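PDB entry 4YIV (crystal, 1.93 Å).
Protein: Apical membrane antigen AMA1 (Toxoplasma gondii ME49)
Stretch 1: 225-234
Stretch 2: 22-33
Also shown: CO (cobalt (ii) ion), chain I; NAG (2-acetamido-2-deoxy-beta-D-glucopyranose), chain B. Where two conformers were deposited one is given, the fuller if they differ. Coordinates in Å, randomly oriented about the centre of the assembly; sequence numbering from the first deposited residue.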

# COMPACT_ATOMS: atom_id res chain seq x y z
N ILE A 225 -4.54 -11.29 2.84
CA ILE A 225 -5.93 -11.19 3.28
C ILE A 225 -6.02 -10.97 4.80
O ILE A 225 -6.84 -10.20 5.29
CB ILE A 225 -6.72 -12.47 2.85
CG1 ILE A 225 -6.77 -12.59 1.33
CG2 ILE A 225 -8.15 -12.45 3.37
CD1 ILE A 225 -7.19 -13.99 0.86
N SER A 226 -5.15 -11.64 5.54
CA SER A 226 -5.14 -11.54 7.01
C SER A 226 -3.98 -10.71 7.56
O SER A 226 -4.02 -10.28 8.71
CB SER A 226 -5.06 -12.94 7.64
OG SER A 226 -3.80 -13.56 7.33
N LYS A 227 -2.94 -10.50 6.77
CA LYS A 227 -1.70 -9.96 7.32
C LYS A 227 -1.48 -8.50 7.01
O LYS A 227 -0.53 -7.92 7.52
CB LYS A 227 -0.51 -10.75 6.80
CG LYS A 227 -0.50 -12.17 7.27
CD LYS A 227 -0.55 -12.18 8.82
CE LYS A 227 0.11 -13.37 9.44
NZ LYS A 227 0.20 -13.17 10.95
N CYS A 228 -2.37 -7.92 6.20
CA CYS A 228 -2.19 -6.58 5.63
C CYS A 228 -3.43 -5.72 5.95
O CYS A 228 -4.56 -6.26 6.05
CB CYS A 228 -1.95 -6.68 4.12
SG CYS A 228 -0.46 -7.63 3.62
N PRO A 229 -3.23 -4.40 6.21
CA PRO A 229 -4.32 -3.54 6.63
C PRO A 229 -5.03 -3.00 5.40
O PRO A 229 -4.96 -1.81 5.09
CB PRO A 229 -3.63 -2.45 7.43
CG PRO A 229 -2.35 -2.26 6.71
CD PRO A 229 -1.95 -3.63 6.19
N ASN A 230 -5.69 -3.90 4.67
CA ASN A 230 -6.21 -3.58 3.35
C ASN A 230 -7.22 -2.46 3.31
O ASN A 230 -7.22 -1.63 2.39
CB ASN A 230 -6.83 -4.83 2.72
CG ASN A 230 -5.81 -5.94 2.51
OD1 ASN A 230 -4.84 -5.76 1.78
ND2 ASN A 230 -6.01 -7.08 3.16
N GLN A 231 -8.09 -2.44 4.31
CA GLN A 231 -9.13 -1.43 4.43
C GLN A 231 -8.94 -0.45 5.60
O GLN A 231 -8.31 -0.77 6.62
CB GLN A 231 -10.50 -2.11 4.58
CG GLN A 231 -11.22 -2.33 3.25
CD GLN A 231 -10.43 -3.18 2.29
OE1 GLN A 231 -9.88 -2.70 1.29
NE2 GLN A 231 -10.34 -4.45 2.60
N ALA A 232 -9.49 0.74 5.43
CA ALA A 232 -9.63 1.71 6.53
C ALA A 232 -10.44 1.09 7.68
O ALA A 232 -11.24 0.16 7.49
CB ALA A 232 -10.31 2.95 6.02
N LEU A 233 -10.21 1.58 8.89
CA LEU A 233 -10.89 1.06 10.07
C LEU A 233 -11.75 2.15 10.68
O LEU A 233 -11.25 3.10 11.28
CB LEU A 233 -9.87 0.52 11.09
CG LEU A 233 -10.39 0.09 12.47
CD1 LEU A 233 -11.23 -1.15 12.36
CD2 LEU A 233 -9.25 -0.16 13.44
N ARG A 234 -13.06 2.00 10.52
CA ARG A 234 -14.01 3.02 10.93
C ARG A 234 -14.29 2.89 12.42
O ARG A 234 -14.41 1.77 12.91
CB ARG A 234 -15.32 2.88 10.13
CG ARG A 234 -16.32 3.98 10.40
CD ARG A 234 -17.48 3.95 9.40
NE ARG A 234 -18.19 2.67 9.44
CZ ARG A 234 -19.30 2.44 10.14
NH1 ARG A 234 -19.88 3.40 10.86
NH2 ARG A 234 -19.85 1.23 10.10
CO CO I . 2.93 -12.29 12.08
C1 NAG B . 5.70 -5.39 14.89
C2 NAG B . 5.90 -5.51 16.40
C3 NAG B . 7.37 -5.42 16.77
C4 NAG B . 8.17 -6.43 15.95
C5 NAG B . 7.90 -6.21 14.46
C6 NAG B . 8.67 -7.22 13.62
C7 NAG B . 3.86 -4.58 17.33
C8 NAG B . 3.19 -3.37 17.92
N2 NAG B . 5.16 -4.46 17.08
O3 NAG B . 7.53 -5.71 18.16
O4 NAG B . 9.56 -6.26 16.21
O5 NAG B . 6.50 -6.34 14.19
O6 NAG B . 8.16 -8.53 13.86
O7 NAG B . 3.25 -5.62 17.11
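Stretch 2 (22-33) TFMERFNLTHHH

Stretch 1 enters as the last turn of a helix, I225 to K227, leaves helical phi/psi at C228, and runs through a loop into a short strand at L233 and R234. Stretch 2 also enters as the end of a helix. A type I beta turn from E25 to N28, with N28 N bonded to E25 O at 3.0 Å, redirects the chain, and L29 to H33 then keep helical phi/psi without the regular bonds. The contact is therefore the end of a helix in stretch 1 laid against the turn in stretch 2, with no ladder of backbone hydrogen bonds between them. The backbones come nearest at K227 and R26, whose CA atoms are 4.3 Å apart, although at least 195 residues of sequence separate any touching pair. No steady register runs along the pair: K227 and P229 meet residues between E25 and H32, while L233, later in stretch 1, returns to F23 and F27. Together the two stretches bury 590 Å².

So close an approach brings main-chain atoms together. R26 O lies 3.1 Å from P229 N, but a proline nitrogen in a peptide bond has no hydrogen to share, so this is packing alone. K227 O is put to use: H32 ND1 approaches it to 2.6 Å, a short distance but a weak hydrogen bond, since the angle at the hydrogen is only 119°. The carbonyl at the end of one helix thus meets a side chain from the segment beyond the turn of the other stretch.

K227 then reaches over that same histidine. Its CD sits 3.8 Å from the centroid of the H32 ring, 15° off the ring normal, so the aliphatic part of the lysine covers one face of the imidazole. With chi1 and chi2 both m and chi3 and chi4 t, the chain carries NZ on to E25, where NZ and OE1 are 3.1 Å apart in a salt bridge whose hydrogen bond is weak. E25 OE1 also accepts from H32 NE2 at 2.8 Å, a hydrogen bond within stretch 2, and binds cobalt, with OE1 and CO 2.2 Å apart. H31 NE2 and CO are 1.7 Å apart, and three waters bind the ion as well. Water 1, one of these, takes a weak hydrogen bond from K227 NZ at 3.0 Å, tying the lysine to the metal site without direct coordination.

Beyond this polar patch the contact turns apolar. P229 touches two side chains: its CB is 3.6 Å from F27 CD1, and its CD is 3.7 Å from L29 CD2. Farther along, L233 points toward stretch 2 and places CD1 4.0 Å from F23 CZ, at the edge of that ring, and CD2 4.0 Å from F27 CZ. The CA-to-CB bonds of both phenylalanines point away from stretch 1, yet the ends of their side chains come nearer, and F27 touches both P229 and L233.

The rule to read here is economical: close backbones at K227 and R26, a proline nitrogen that packs on a carbonyl without bonding to it, a charged group shared with a metal site, and phenylalanine rings whose ends come nearer stretch 1.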

# COMPACT_ATOMS: atom_id res chain seq x y z
N THR A 22 -4.73 -11.54 16.59
CA THR A 22 -4.67 -11.87 15.17
C THR A 22 -5.16 -10.68 14.35
O THR A 22 -4.56 -10.33 13.35
CB THR A 22 -5.51 -13.10 14.85
OG1 THR A 22 -4.98 -14.24 15.56
CG2 THR A 22 -5.48 -13.39 13.37
N PHE A 23 -6.25 -10.06 14.80
CA PHE A 23 -6.82 -8.94 14.08
C PHE A 23 -5.84 -7.77 14.07
O PHE A 23 -5.58 -7.18 13.01
CB PHE A 23 -8.15 -8.51 14.70
CG PHE A 23 -8.67 -7.19 14.20
CD1 PHE A 23 -9.33 -7.09 12.98
CD2 PHE A 23 -8.50 -6.04 14.96
CE1 PHE A 23 -9.80 -5.86 12.53
CE2 PHE A 23 -8.98 -4.82 14.53
CZ PHE A 23 -9.62 -4.72 13.32
N MET A 24 -5.26 -7.46 15.23
CA MET A 24 -4.34 -6.34 15.34
C MET A 24 -3.04 -6.54 14.58
O MET A 24 -2.39 -5.55 14.21
CB MET A 24 -4.01 -6.05 16.80
CG MET A 24 -5.16 -5.47 17.59
SD MET A 24 -5.85 -3.94 16.95
CE MET A 24 -4.44 -2.86 17.17
N GLU A 25 -2.64 -7.79 14.38
CA GLU A 25 -1.44 -8.12 13.59
C GLU A 25 -1.46 -7.49 12.18
O GLU A 25 -0.43 -7.08 11.66
CB GLU A 25 -1.30 -9.64 13.45
CG GLU A 25 -0.43 -10.31 14.50
CD GLU A 25 1.02 -10.49 14.06
OE1 GLU A 25 1.28 -11.21 13.07
OE2 GLU A 25 1.93 -9.93 14.71
N ARG A 26 -2.64 -7.38 11.59
CA ARG A 26 -2.72 -6.90 10.22
C ARG A 26 -2.21 -5.47 10.07
O ARG A 26 -1.96 -5.02 8.94
CB ARG A 26 -4.15 -7.00 9.70
CG ARG A 26 -5.10 -6.00 10.24
CD ARG A 26 -6.54 -6.32 9.88
NE ARG A 26 -6.86 -7.73 10.11
CZ ARG A 26 -8.01 -8.31 9.80
NH1 ARG A 26 -9.00 -7.60 9.25
NH2 ARG A 26 -8.16 -9.60 10.07
N PHE A 27 -2.05 -4.77 11.19
CA PHE A 27 -1.62 -3.38 11.13
C PHE A 27 -0.13 -3.22 11.26
O PHE A 27 0.39 -2.11 11.18
CB PHE A 27 -2.32 -2.58 12.20
CG PHE A 27 -3.81 -2.51 12.01
CD1 PHE A 27 -4.34 -1.88 10.91
CD2 PHE A 27 -4.67 -3.14 12.90
CE1 PHE A 27 -5.70 -1.84 10.70
CE2 PHE A 27 -6.04 -3.10 12.71
CZ PHE A 27 -6.56 -2.44 11.62
N ASN A 28 0.58 -4.31 11.49
CA ASN A 28 2.03 -4.26 11.66
C ASN A 28 2.75 -4.40 10.34
O ASN A 28 3.11 -5.45 9.95
CB ASN A 28 2.54 -5.29 12.67
CG ASN A 28 3.99 -5.05 13.07
OD1 ASN A 28 4.70 -4.36 12.38
ND2 ASN A 28 4.41 -5.61 14.19
N LEU A 29 2.95 -3.29 9.68
CA LEU A 29 3.61 -3.30 8.37
C LEU A 29 5.09 -3.63 8.44
O LEU A 29 5.71 -4.01 7.45
CB LEU A 29 3.41 -1.95 7.70
CG LEU A 29 1.95 -1.69 7.35
CD1 LEU A 29 1.65 -0.20 7.08
CD2 LEU A 29 1.57 -2.55 6.08
N THR A 30 5.70 -3.50 9.61
CA THR A 30 7.09 -3.93 9.71
C THR A 30 7.22 -5.47 9.64
O THR A 30 8.17 -6.02 9.08
CB THR A 30 7.73 -3.45 11.04
OG1 THR A 30 7.52 -2.04 11.18
CG2 THR A 30 9.21 -3.74 11.02
N HIS A 31 6.24 -6.10 10.28
CA HIS A 31 6.13 -7.55 10.41
C HIS A 31 5.84 -8.28 9.10
O HIS A 31 6.54 -9.18 8.71
CB HIS A 31 5.07 -7.89 11.47
CG HIS A 31 4.97 -9.36 11.79
ND1 HIS A 31 6.06 -10.19 11.78
CD2 HIS A 31 3.91 -10.12 12.15
CE1 HIS A 31 5.68 -11.42 12.10
NE2 HIS A 31 4.38 -11.40 12.33
N HIS A 32 4.80 -7.87 8.42
CA HIS A 32 4.30 -8.56 7.25
C HIS A 32 4.77 -7.92 5.94
O HIS A 32 5.28 -8.57 5.04
CB HIS A 32 2.77 -8.55 7.36
CG HIS A 32 2.29 -9.04 8.68
ND1 HIS A 32 1.24 -8.48 9.36
CD2 HIS A 32 2.75 -10.06 9.45
CE1 HIS A 32 1.06 -9.14 10.49
NE2 HIS A 32 1.95 -10.11 10.56
N HIS A 33 4.60 -6.60 5.84
CA HIS A 33 4.95 -5.97 4.56
C HIS A 33 6.47 -5.95 4.33
O HIS A 33 6.95 -6.34 3.26
CB HIS A 33 4.39 -4.52 4.47
CG HIS A 33 4.73 -3.83 3.17
ND1 HIS A 33 4.23 -4.25 1.95
CD2 HIS A 33 5.52 -2.76 2.90
CE1 HIS A 33 4.70 -3.47 0.99
NE2 HIS A 33 5.48 -2.55 1.54
O HOH W 1 3.07 -13.47 10.30
O HOH W 2 3.33 -12.63 14.51
O HOH W 3 4.07 -13.97 12.61